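Local coordinates for protein integral membrane indolylacetylinositol arabinosyltransferase EmbB (Mycolicibacterium smegmatis MC2 155, PDB 7BVC) that probably transfers arabinose units in the mycobacterial membrane, polymerising them into the arabinan of cell-wall arabinogalactan, at residues 390-401 with 423-434; 41-49 with 474-485. All coordinates share one frame; numbering follows the deposited sequence.

Contact 1: 390-401 with 423-434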
loop_
_atom_site.group_PDB
_atom_site.type_symbol
_atom_site.label_atom_id
_atom_site.label_comp_id
_atom_site.label_asym_id
_atom_site.label_seq_id
_atom_site.Cartn_x
_atom_site.Cartn_y
_atom_site.Cartn_z
ATOM N N PRO B 390 4.816 -11.505 -22.188
ATOM C CA PRO B 390 6.056 -11.614 -22.962
ATOM C C PRO B 390 7.313 -11.305 -22.151
ATOM O O PRO B 390 8.109 -10.434 -22.508
ATOM C CB PRO B 390 5.843 -10.590 -24.079
ATOM C CG PRO B 390 5.033 -9.524 -23.423
ATOM C CD PRO B 390 4.167 -10.197 -22.379
ATOM N N GLU B 391 7.501 -12.022 -21.044
ATOM C CA GLU B 391 8.716 -11.878 -20.255
ATOM C C GLU B 391 9.792 -12.875 -20.656
ATOM O O GLU B 391 10.979 -12.527 -20.672
ATOM C CB GLU B 391 8.404 -12.038 -18.765
ATOM C CG GLU B 391 7.257 -11.174 -18.273
ATOM C CD GLU B 391 7.582 -9.695 -18.307
ATOM O OE1 GLU B 391 8.775 -9.345 -18.211
ATOM O OE2 GLU B 391 6.642 -8.880 -18.431
ATOM N N GLY B 392 9.402 -14.107 -20.989
ATOM C CA GLY B 392 10.377 -15.078 -21.451
ATOM C C GLY B 392 11.010 -14.675 -22.768
ATOM O O GLY B 392 12.201 -14.901 -22.989
ATOM N N GLN B 393 10.226 -14.058 -23.655
ATOM C CA GLN B 393 10.773 -13.593 -24.924
ATOM C C GLN B 393 11.803 -12.492 -24.707
ATOM O O GLN B 393 12.854 -12.480 -25.360
ATOM C CB GLN B 393 9.646 -13.103 -25.831
ATOM C CG GLN B 393 8.853 -14.212 -26.497
ATOM C CD GLN B 393 7.879 -14.882 -25.549
ATOM O OE1 GLN B 393 8.017 -16.060 -25.231
ATOM N NE2 GLN B 393 6.886 -14.130 -25.094
ATOM N N ILE B 394 11.529 -11.566 -23.789
ATOM C CA ILE B 394 12.478 -10.490 -23.523
ATOM C C ILE B 394 13.731 -11.036 -22.850
ATOM O O ILE B 394 14.850 -10.596 -23.145
ATOM C CB ILE B 394 11.814 -9.383 -22.686
ATOM C CG1 ILE B 394 10.664 -8.750 -23.467
ATOM C CG2 ILE B 394 12.827 -8.320 -22.311
ATOM C CD1 ILE B 394 9.862 -7.757 -22.670
ATOM N N ALA B 395 13.572 -12.003 -21.945
ATOM C CA ALA B 395 14.739 -12.630 -21.332
ATOM C C ALA B 395 15.595 -13.339 -22.376
ATOM O O ALA B 395 16.827 -13.233 -22.359
ATOM C CB ALA B 395 14.302 -13.605 -20.241
ATOM N N THR B 396 14.958 -14.051 -23.307
ATOM C CA THR B 396 15.710 -14.733 -24.352
ATOM C C THR B 396 16.398 -13.744 -25.283
ATOM O O THR B 396 17.530 -13.986 -25.714
ATOM C CB THR B 396 14.784 -15.654 -25.146
ATOM O OG1 THR B 396 14.190 -16.608 -24.261
ATOM C CG2 THR B 396 15.559 -16.395 -26.222
ATOM N N GLY B 397 15.750 -12.618 -25.586
ATOM C CA GLY B 397 16.395 -11.610 -26.412
ATOM C C GLY B 397 17.598 -10.989 -25.728
ATOM O O GLY B 397 18.655 -10.803 -26.342
ATOM N N ALA B 398 17.455 -10.663 -24.441
ATOM C CA ALA B 398 18.570 -10.113 -23.683
ATOM C C ALA B 398 19.697 -11.119 -23.502
ATOM O O ALA B 398 20.849 -10.714 -23.322
ATOM C CB ALA B 398 18.088 -9.621 -22.320
ATOM N N LEU B 399 19.393 -12.417 -23.539
ATOM C CA LEU B 399 20.455 -13.417 -23.481
ATOM C C LEU B 399 21.152 -13.573 -24.827
ATOM O O LEU B 399 22.380 -13.719 -24.883
ATOM C CB LEU B 399 19.887 -14.757 -23.014
ATOM C CG LEU B 399 20.899 -15.821 -22.592
ATOM C CD1 LEU B 399 21.594 -15.416 -21.305
ATOM C CD2 LEU B 399 20.213 -17.164 -22.429
ATOM N N ILE B 400 20.386 -13.542 -25.922
ATOM C CA ILE B 400 20.980 -13.637 -27.252
ATOM C C ILE B 400 21.880 -12.440 -27.522
ATOM O O ILE B 400 22.941 -12.571 -28.145
ATOM C CB ILE B 400 19.881 -13.773 -28.324
ATOM C CG1 ILE B 400 19.134 -15.095 -28.165
ATOM C CG2 ILE B 400 20.475 -13.688 -29.716
ATOM C CD1 ILE B 400 17.966 -15.245 -29.108
ATOM N N THR B 401 21.480 -11.255 -27.054
ATOM C CA THR B 401 22.316 -10.071 -27.236
ATOM C C THR B 401 23.662 -10.235 -26.538
ATOM O O THR B 401 24.717 -9.949 -27.119
ATOM C CB THR B 401 21.587 -8.832 -26.717
ATOM O OG1 THR B 401 20.362 -8.663 -27.437
ATOM C CG2 THR B 401 22.447 -7.596 -26.901
ATOM N N THR B 423 18.954 -7.204 -32.582
ATOM C CA THR B 423 18.284 -8.030 -31.584
ATOM C C THR B 423 17.788 -7.187 -30.415
ATOM O O THR B 423 16.652 -7.357 -29.953
ATOM C CB THR B 423 19.225 -9.129 -31.092
ATOM O OG1 THR B 423 19.610 -9.958 -32.193
ATOM C CG2 THR B 423 18.540 -9.984 -30.042
ATOM N N ALA B 424 18.623 -6.265 -29.931
ATOM C CA ALA B 424 18.221 -5.404 -28.823
ATOM C C ALA B 424 17.067 -4.495 -29.219
ATOM O O ALA B 424 16.130 -4.297 -28.438
ATOM C CB ALA B 424 19.413 -4.580 -28.340
ATOM N N ALA B 425 17.108 -3.942 -30.434
ATOM C CA ALA B 425 16.003 -3.111 -30.900
ATOM C C ALA B 425 14.706 -3.909 -30.976
ATOM O O ALA B 425 13.656 -3.446 -30.515
ATOM C CB ALA B 425 16.341 -2.505 -32.261
ATOM N N PHE B 426 14.764 -5.119 -31.536
ATOM C CA PHE B 426 13.550 -5.907 -31.712
ATOM C C PHE B 426 12.984 -6.372 -30.377
ATOM O O PHE B 426 11.763 -6.438 -30.209
ATOM C CB PHE B 426 13.824 -7.099 -32.625
ATOM C CG PHE B 426 13.523 -6.831 -34.067
ATOM C CD1 PHE B 426 14.501 -6.334 -34.910
ATOM C CD2 PHE B 426 12.261 -7.063 -34.578
ATOM C CE1 PHE B 426 14.225 -6.080 -36.237
ATOM C CE2 PHE B 426 11.979 -6.812 -35.903
ATOM C CZ PHE B 426 12.963 -6.320 -36.734
ATOM N N THR B 427 13.846 -6.700 -29.417
ATOM C CA THR B 427 13.339 -7.092 -28.109
ATOM C C THR B 427 12.932 -5.900 -27.256
ATOM O O THR B 427 12.217 -6.084 -26.266
ATOM C CB THR B 427 14.368 -7.936 -27.361
ATOM O OG1 THR B 427 13.783 -8.446 -26.159
ATOM C CG2 THR B 427 15.558 -7.105 -27.002
ATOM N N LEU B 428 13.370 -4.689 -27.606
ATOM C CA LEU B 428 12.814 -3.495 -26.982
ATOM C C LEU B 428 11.461 -3.136 -27.578
ATOM O O LEU B 428 10.612 -2.565 -26.885
ATOM C CB LEU B 428 13.786 -2.323 -27.132
ATOM C CG LEU B 428 13.421 -0.986 -26.486
ATOM C CD1 LEU B 428 14.646 -0.365 -25.845
ATOM C CD2 LEU B 428 12.828 -0.036 -27.513
ATOM N N GLY B 429 11.245 -3.465 -28.848
ATOM C CA GLY B 429 9.983 -3.175 -29.498
ATOM C C GLY B 429 8.838 -4.081 -29.085
ATOM O O GLY B 429 7.738 -3.980 -29.635
ATOM N N ILE B 430 9.075 -4.960 -28.116
ATOM C CA ILE B 430 8.032 -5.858 -27.625
ATOM C C ILE B 430 7.219 -5.202 -26.517
ATOM O O ILE B 430 5.989 -5.146 -26.581
ATOM C CB ILE B 430 8.651 -7.186 -27.143
ATOM C CG1 ILE B 430 9.245 -7.968 -28.313
ATOM C CG2 ILE B 430 7.612 -8.027 -26.426
ATOM C CD1 ILE B 430 9.831 -9.302 -27.915
ATOM N N GLN B 431 7.894 -4.706 -25.487
ATOM C CA GLN B 431 7.249 -4.071 -24.349
ATOM C C GLN B 431 8.155 -2.959 -23.852
ATOM O O GLN B 431 9.368 -2.990 -24.091
ATOM C CB GLN B 431 6.976 -5.082 -23.228
ATOM C CG GLN B 431 5.754 -5.948 -23.455
ATOM C CD GLN B 431 4.485 -5.303 -22.944
ATOM O OE1 GLN B 431 4.114 -5.475 -21.785
ATOM N NE2 GLN B 431 3.813 -4.557 -23.809
ATOM N N PRO B 432 7.601 -1.959 -23.160
ATOM C CA PRO B 432 8.462 -0.907 -22.596
ATOM C C PRO B 432 9.464 -1.429 -21.589
ATOM O O PRO B 432 10.471 -0.759 -21.334
ATOM C CB PRO B 432 7.461 0.057 -21.945
ATOM C CG PRO B 432 6.230 -0.747 -21.732
ATOM C CD PRO B 432 6.179 -1.721 -22.867
ATOM N N THR B 433 9.226 -2.604 -21.011
ATOM C CA THR B 433 10.170 -3.227 -20.094
ATOM C C THR B 433 11.314 -3.929 -20.813
ATOM O O THR B 433 12.121 -4.597 -20.159
ATOM C CB THR B 433 9.442 -4.220 -19.183
ATOM O OG1 THR B 433 10.339 -4.681 -18.167
ATOM C CG2 THR B 433 8.942 -5.409 -19.982
ATOM N N GLY B 434 11.401 -3.796 -22.135
ATOM C CA GLY B 434 12.482 -4.355 -22.915
ATOM C C GLY B 434 13.770 -3.571 -22.879
ATOM O O GLY B 434 14.711 -3.906 -23.601
#

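Contact 2: 41-49 with 474-485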
loop_
_atom_site.group_PDB
_atom_site.type_symbol
_atom_site.label_atom_id
_atom_site.label_comp_id
_atom_site.label_asym_id
_atom_site.label_seq_id
_atom_site.Cartn_x
_atom_site.Cartn_y
_atom_site.Cartn_z
ATOM N N SER B 41 14.284 4.736 -42.945
ATOM C CA SER B 41 13.564 4.231 -41.785
ATOM C C SER B 41 12.981 5.341 -40.925
ATOM O O SER B 41 12.007 5.099 -40.207
ATOM C CB SER B 41 14.484 3.362 -40.932
ATOM O OG SER B 41 14.885 2.198 -41.632
ATOM N N VAL B 42 13.556 6.544 -40.973
ATOM C CA VAL B 42 13.009 7.671 -40.223
ATOM C C VAL B 42 11.877 8.363 -40.963
ATOM O O VAL B 42 11.203 9.226 -40.380
ATOM C CB VAL B 42 14.110 8.696 -39.883
ATOM C CG1 VAL B 42 15.276 8.008 -39.201
ATOM C CG2 VAL B 42 14.570 9.414 -41.140
ATOM N N SER B 43 11.641 8.012 -42.226
ATOM C CA SER B 43 10.552 8.580 -43.006
ATOM C C SER B 43 9.308 7.703 -43.017
ATOM O O SER B 43 8.267 8.144 -43.515
ATOM C CB SER B 43 11.007 8.835 -44.446
ATOM O OG SER B 43 11.314 7.619 -45.103
ATOM N N ILE B 44 9.389 6.479 -42.490
ATOM C CA ILE B 44 8.200 5.626 -42.418
ATOM C C ILE B 44 7.131 6.223 -41.517
ATOM O O ILE B 44 5.952 6.206 -41.902
ATOM C CB ILE B 44 8.596 4.196 -42.021
ATOM C CG1 ILE B 44 9.710 3.681 -42.929
ATOM C CG2 ILE B 44 7.395 3.272 -42.095
ATOM C CD1 ILE B 44 9.309 3.585 -44.379
ATOM N N PRO B 45 7.437 6.756 -40.329
ATOM C CA PRO B 45 6.382 7.416 -39.544
ATOM C C PRO B 45 5.777 8.628 -40.228
ATOM O O PRO B 45 4.704 9.079 -39.811
ATOM C CB PRO B 45 7.102 7.813 -38.250
ATOM C CG PRO B 45 8.227 6.865 -38.143
ATOM C CD PRO B 45 8.680 6.622 -39.545
ATOM N N LEU B 46 6.416 9.167 -41.260
ATOM C CA LEU B 46 5.942 10.363 -41.949
ATOM C C LEU B 46 5.747 10.024 -43.423
ATOM O O LEU B 46 6.624 10.286 -44.248
ATOM C CB LEU B 46 6.945 11.504 -41.777
ATOM C CG LEU B 46 7.271 11.918 -40.344
ATOM C CD1 LEU B 46 8.389 12.943 -40.320
ATOM C CD2 LEU B 46 6.037 12.452 -39.657
ATOM N N LEU B 47 4.578 9.472 -43.758
ATOM C CA LEU B 47 4.281 9.073 -45.127
ATOM C C LEU B 47 2.778 8.914 -45.245
ATOM O O LEU B 47 2.139 8.497 -44.268
ATOM C CB LEU B 47 4.991 7.767 -45.505
ATOM C CG LEU B 47 6.354 7.883 -46.197
ATOM C CD1 LEU B 47 7.015 6.524 -46.348
ATOM C CD2 LEU B 47 6.236 8.570 -47.545
ATOM N N PRO B 48 2.179 9.230 -46.393
ATOM C CA PRO B 48 0.716 9.205 -46.494
ATOM C C PRO B 48 0.139 7.826 -46.209
ATOM O O PRO B 48 0.743 6.797 -46.519
ATOM C CB PRO B 48 0.451 9.631 -47.943
ATOM C CG PRO B 48 1.733 9.384 -48.656
ATOM C CD PRO B 48 2.807 9.646 -47.656
ATOM N N VAL B 49 -1.046 7.824 -45.604
ATOM C CA VAL B 49 -1.783 6.606 -45.298
ATOM C C VAL B 49 -3.251 6.855 -45.613
ATOM O O VAL B 49 -3.721 7.996 -45.604
ATOM C CB VAL B 49 -1.587 6.174 -43.826
ATOM C CG1 VAL B 49 -2.425 7.032 -42.895
ATOM C CG2 VAL B 49 -1.912 4.706 -43.647
ATOM N N VAL B 474 16.094 0.060 -37.963
ATOM C CA VAL B 474 15.314 -0.772 -38.875
ATOM C C VAL B 474 14.003 -1.240 -38.270
ATOM O O VAL B 474 13.096 -1.661 -39.012
ATOM C CB VAL B 474 16.149 -1.983 -39.349
ATOM C CG1 VAL B 474 16.364 -2.965 -38.210
ATOM C CG2 VAL B 474 15.508 -2.663 -40.556
ATOM N N ILE B 475 13.824 -1.172 -36.949
ATOM C CA ILE B 475 12.565 -1.580 -36.338
ATOM C C ILE B 475 11.458 -0.564 -36.555
ATOM O O ILE B 475 10.295 -0.859 -36.264
ATOM C CB ILE B 475 12.749 -1.840 -34.829
ATOM C CG1 ILE B 475 11.590 -2.682 -34.289
ATOM C CG2 ILE B 475 12.866 -0.529 -34.073
ATOM C CD1 ILE B 475 11.653 -2.943 -32.819
ATOM N N LEU B 476 11.781 0.635 -37.045
ATOM C CA LEU B 476 10.735 1.603 -37.344
ATOM C C LEU B 476 9.823 1.128 -38.464
ATOM O O LEU B 476 8.617 1.393 -38.420
ATOM C CB LEU B 476 11.352 2.955 -37.703
ATOM C CG LEU B 476 12.141 3.640 -36.585
ATOM C CD1 LEU B 476 12.517 5.057 -36.974
ATOM C CD2 LEU B 476 11.351 3.631 -35.289
ATOM N N ALA B 477 10.366 0.409 -39.448
ATOM C CA ALA B 477 9.574 -0.131 -40.543
ATOM C C ALA B 477 8.632 -1.241 -40.104
ATOM O O ALA B 477 7.703 -1.570 -40.848
ATOM C CB ALA B 477 10.493 -0.649 -41.650
ATOM N N VAL B 478 8.848 -1.825 -38.930
ATOM C CA VAL B 478 7.960 -2.840 -38.386
ATOM C C VAL B 478 6.999 -2.245 -37.364
ATOM O O VAL B 478 5.841 -2.655 -37.281
ATOM C CB VAL B 478 8.788 -3.989 -37.772
ATOM C CG1 VAL B 478 7.885 -5.034 -37.143
ATOM C CG2 VAL B 478 9.684 -4.615 -38.827
ATOM N N VAL B 479 7.469 -1.263 -36.595
ATOM C CA VAL B 479 6.624 -0.616 -35.599
ATOM C C VAL B 479 5.562 0.245 -36.272
ATOM O O VAL B 479 4.395 0.246 -35.862
ATOM C CB VAL B 479 7.493 0.207 -34.631
ATOM C CG1 VAL B 479 6.631 1.119 -33.790
ATOM C CG2 VAL B 479 8.314 -0.716 -33.747
ATOM N N PHE B 480 5.940 0.979 -37.316
ATOM C CA PHE B 480 5.038 1.911 -37.988
ATOM C C PHE B 480 4.517 1.351 -39.303
ATOM O O PHE B 480 4.360 2.086 -40.282
ATOM C CB PHE B 480 5.736 3.246 -38.212
ATOM C CG PHE B 480 5.965 4.025 -36.951
ATOM C CD1 PHE B 480 4.946 4.772 -36.391
ATOM C CD2 PHE B 480 7.195 4.005 -36.325
ATOM C CE1 PHE B 480 5.153 5.487 -35.232
ATOM C CE2 PHE B 480 7.408 4.719 -35.165
ATOM C CZ PHE B 480 6.385 5.460 -34.618
ATOM N N ALA B 481 4.246 0.046 -39.352
ATOM C CA ALA B 481 3.718 -0.551 -40.574
ATOM C C ALA B 481 2.263 -0.159 -40.792
ATOM O O ALA B 481 1.887 0.294 -41.878
ATOM C CB ALA B 481 3.866 -2.071 -40.518
ATOM N N ASP B 482 1.427 -0.327 -39.768
ATOM C CA ASP B 482 0.017 0.029 -39.859
ATOM C C ASP B 482 -0.310 1.370 -39.221
ATOM O O ASP B 482 -1.201 2.072 -39.708
ATOM C CB ASP B 482 -0.845 -1.059 -39.206
ATOM C CG ASP B 482 -2.303 -0.976 -39.619
ATOM O OD1 ASP B 482 -2.635 -1.437 -40.730
ATOM O OD2 ASP B 482 -3.120 -0.454 -38.832
ATOM N N GLN B 483 0.389 1.748 -38.157
ATOM C CA GLN B 483 0.050 2.937 -37.392
ATOM C C GLN B 483 0.767 4.157 -37.976
ATOM O O GLN B 483 1.349 4.096 -39.062
ATOM C CB GLN B 483 0.378 2.713 -35.912
ATOM C CG GLN B 483 -0.709 1.977 -35.152
ATOM C CD GLN B 483 -2.080 2.581 -35.372
ATOM O OE1 GLN B 483 -2.267 3.790 -35.239
ATOM N NE2 GLN B 483 -3.047 1.740 -35.717
ATOM N N THR B 484 0.729 5.274 -37.253
ATOM C CA THR B 484 1.255 6.547 -37.722
ATOM C C THR B 484 1.695 7.340 -36.498
ATOM O O THR B 484 1.181 7.139 -35.395
ATOM C CB THR B 484 0.195 7.293 -38.549
ATOM O OG1 THR B 484 -0.034 6.587 -39.774
ATOM C CG2 THR B 484 0.626 8.702 -38.884
ATOM N N ILE B 485 2.666 8.237 -36.695
ATOM C CA ILE B 485 3.221 8.989 -35.572
ATOM C C ILE B 485 2.152 9.832 -34.885
ATOM O O ILE B 485 2.186 10.014 -33.662
ATOM C CB ILE B 485 4.417 9.845 -36.041
ATOM C CG1 ILE B 485 5.181 10.406 -34.839
ATOM C CG2 ILE B 485 3.966 10.962 -36.968
ATOM C CD1 ILE B 485 5.839 9.348 -33.991
#

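Contact 1: 390-401 with 423-434
I394 reaches the loop beyond helix 415-428 with two separate branches. Its extended CG1-CD1 arm (chi2 174°) ends with CD1 3.7 Å from T433 CG2 and against CB of Q431, while CG2 lies 4.0 Å from the CA of G434. T427 approaches the backbone of the same residue, its OG1 3.6 Å from I394 CA. One turn on, G397 brings the backbones together, its CA 5.7 Å from that of T427. At the far end T401 and T423 slide past each other in opposite directions, with T401 OG1 3.4 Å from T423 CG2. That hydroxyl also donates to G397 O at 2.9 Å, from above the carbonyl plane, while T401 N reaches the same oxygen from the opposite face; T423 OG1 bonds to L419 O within its own helix. At the other end P390 lays CG 3.6 Å from Q431 CG, the two side chains crossing at about a right angle, and both touch Y320; P390 CB and I394 CG1 both face CG2 of I430. The axes of 391-401 and 423-428 approach to 9.1 Å at 168°, an antiparallel helix pair of the GT-C membrane domain, whose P390-Q431 end borders the ethambutol pocket.

Contact 2: 41-49 with 474-485
P45 and F480 meet through a CH-pi contact: P45 CG stands 3.8 Å from the ring centroid, 21° off the normal, and is displaced toward the CD2 rim. The opposite face of the ring is covered by V479 CG1 of its own segment, so the phenyl is held between proline and valine. CB of P45 turns to I485, 4.0 Å from that residue's CB, and the carbonyl O of P45 lies 3.5 Å from I485 CG2. The chi1 of -168° that sends I485 CG1 anti to its backbone N leaves CG2 for this oxygen and for L46 CD2, 3.7 Å away. The contact thus joins the end of the predicted first transmembrane segment, in the loop that leads to strand 49-55 of the concanavalin-like domain, to a short helix and turn of the GT-C domain, 425 residues later. L476 is the second centre, its CD1 3.3 Å from S41 O and its CB similarly close. S41 itself is fastened by its OG to T473 O and G37 O. Between these centres I44 places CG2 3.7 Å from F480 O, a carbonyl that accepts a hydrogen bond from K222. Next to I485, V49 CG1 rests against T484 OG1 while the V49 backbone pairs with H1069.

Contact 1 is the more deeply set: ten of its fourteen touching residues are buried, none is exposed, and it joins two consecutive helices of the GT-C domain. Contact 2, with seven of twelve buried and two exposed, ties chain parts far apart in sequence where regular helix gives way to loops. The areas are nearly equal, 519 and 528 Å², yet contact 1 combines isoleucines with threonines and a close glycine, whereas proline, leucine, isoleucines and an aromatic ring pack contact 2. With centres 20 Å apart, the two join directly through I475, whose CD1 lies 3.7 Å from the CA of G429, and through F426 against V478.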